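Local coordinates for surface presentation of antigens protein SpaS (PDB 3C01) that takes part in the type III secretory pathway that presents the surface determinants Salmonella needs to enter mammalian cells, at residues Ile44-Ile47 against Lys48-Arg51. Sequence-based numbering, arbitrary orientation.
Sequences IVDI and KLAR. With CYS (cysteine), chain J.
Asp-46 caps helix 47-56 by reaching over to Leu-49: OD1 accepts from Leu-49 N at 3.2 Å, a fairly straight bond with an N-H...O angle of 166°. The N-H does not lie in the carboxylate plane but meets OD1 from above it, 54° out. In the same orientation the carboxylate face lies over Leu-49 CB, 3.6 Å from Asp-46 CG. Setting CG anti to the backbone N (chi1 -176°) carries the carboxylate beside its own carbonyl carbon and back across the first turn, where the two side chains meet at a slant.

The backbone of Asp-46 is used as well. Its O accepts from Ala-50 N at 2.8 Å, and Ala-50 CB packs 3.4 Å from the same oxygen. One residue on, Ile-47 O takes Arg-51 N at 2.9 Å, so the regular helical pattern starts directly at the cap.

Leu-49 also rests on Glu-70 and Leu-74, which packs this turn against helix 65-84, the last helix modelled in this C-terminal cytoplasmic domain. Before the cap, strand 43-45 pairs in parallel with a strand of another protein chain, and the bound cysteine sits next to Val-45. The side-chain cap therefore satisfies one first-turn N-H, that of Leu-49, while the backbone O of the same residue takes the N-H of Ala-50, and the aspartate's negative charge at the helix N-terminus would be favourable to the helix dipole.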
loop_
_atom_site.group_PDB
_atom_site.type_symbol
_atom_site.label_atom_id
_atom_site.label_comp_id
_atom_site.label_asym_id
_atom_site.label_seq_id
_atom_site.Cartn_x
_atom_site.Cartn_y
_atom_site.Cartn_z
ATOM N N ILE B 44 -0.290 5.614 -4.536
ATOM C CA ILE B 44 -1.149 5.525 -5.705
ATOM C C ILE B 44 -2.527 5.925 -5.315
ATOM O O ILE B 44 -3.127 5.278 -4.498
ATOM C CB ILE B 44 -1.150 4.104 -6.235
ATOM C CG1 ILE B 44 0.286 3.747 -6.640
ATOM C CG2 ILE B 44 -2.035 3.986 -7.452
ATOM C CD1 ILE B 44 0.404 2.340 -7.152
ATOM N N VAL B 45 -3.039 7.006 -5.873
ATOM C CA VAL B 45 -4.332 7.487 -5.445
ATOM C C VAL B 45 -5.382 6.846 -6.343
ATOM O O VAL B 45 -5.654 7.315 -7.458
ATOM C CB VAL B 45 -4.442 9.033 -5.393
ATOM C CG1 VAL B 45 -5.769 9.408 -4.687
ATOM C CG2 VAL B 45 -3.259 9.657 -4.631
ATOM N N ASP B 46 -5.931 5.735 -5.842
ATOM C CA ASP B 46 -6.889 4.918 -6.585
ATOM C C ASP B 46 -8.100 4.689 -5.695
ATOM O O ASP B 46 -8.145 3.775 -4.867
ATOM C CB ASP B 46 -6.255 3.598 -7.040
ATOM C CG ASP B 46 -7.203 2.748 -7.926
ATOM O OD1 ASP B 46 -8.460 2.821 -7.787
ATOM O OD2 ASP B 46 -6.678 1.986 -8.782
ATOM N N ILE B 47 -9.089 5.541 -5.896
ATOM C CA ILE B 47 -10.225 5.632 -5.023
ATOM C C ILE B 47 -11.005 4.317 -4.944
ATOM O O ILE B 47 -11.228 3.807 -3.845
ATOM C CB ILE B 47 -11.077 6.845 -5.447
ATOM C CG1 ILE B 47 -10.291 8.132 -5.104
ATOM C CG2 ILE B 47 -12.439 6.845 -4.798
ATOM C CD1 ILE B 47 -11.004 9.388 -5.478
ATOM N N LYS B 48 -11.383 3.726 -6.076
ATOM C CA LYS B 48 -12.191 2.509 -6.008
ATOM C C LYS B 48 -11.459 1.408 -5.299
ATOM O O LYS B 48 -12.033 0.722 -4.468
ATOM C CB LYS B 48 -12.661 2.016 -7.366
ATOM C CG LYS B 48 -13.913 2.727 -7.797
ATOM C CD LYS B 48 -14.362 2.374 -9.219
ATOM C CE LYS B 48 -15.064 3.581 -9.909
ATOM N NZ LYS B 48 -15.922 3.131 -11.062
ATOM N N LEU B 49 -10.182 1.256 -5.614
ATOM C CA LEU B 49 -9.372 0.204 -4.979
ATOM C C LEU B 49 -9.160 0.445 -3.476
ATOM O O LEU B 49 -9.322 -0.468 -2.673
ATOM C CB LEU B 49 -8.042 0.036 -5.729
ATOM C CG LEU B 49 -7.197 -1.134 -5.234
ATOM C CD1 LEU B 49 -7.952 -2.434 -5.342
ATOM C CD2 LEU B 49 -5.879 -1.189 -6.018
ATOM N N ALA B 50 -8.839 1.674 -3.096
ATOM C CA ALA B 50 -8.695 2.025 -1.666
ATOM C C ALA B 50 -9.957 1.660 -0.926
ATOM O O ALA B 50 -9.926 1.060 0.151
ATOM C CB ALA B 50 -8.411 3.522 -1.476
ATOM N N ARG B 51 -11.072 2.044 -1.517
ATOM C CA ARG B 51 -12.354 1.877 -0.874
ATOM C C ARG B 51 -12.722 0.409 -0.685
ATOM O O ARG B 51 -13.259 0.017 0.340
ATOM C CB ARG B 51 -13.420 2.589 -1.682
ATOM C CG ARG B 51 -14.384 3.355 -0.839
ATOM C CD ARG B 51 -14.732 4.732 -1.406
ATOM N NE ARG B 51 -14.351 5.832 -0.502
ATOM C CZ ARG B 51 -14.806 6.009 0.756
ATOM N NH1 ARG B 51 -15.654 5.134 1.338
ATOM N NH2 ARG B 51 -14.392 7.067 1.454
HETATM N N CYS J . -2.201 6.945 -10.176
HETATM C CA CYS J . -1.077 7.869 -9.909
HETATM C C CYS J . -1.130 8.273 -8.472
HETATM O O CYS J . -2.194 8.202 -7.856
HETATM C CB CYS J . -1.202 9.115 -10.772
HETATM S SG CYS J . -2.778 9.895 -10.619
HETATM O OXT CYS J . -0.120 8.698 -7.929
#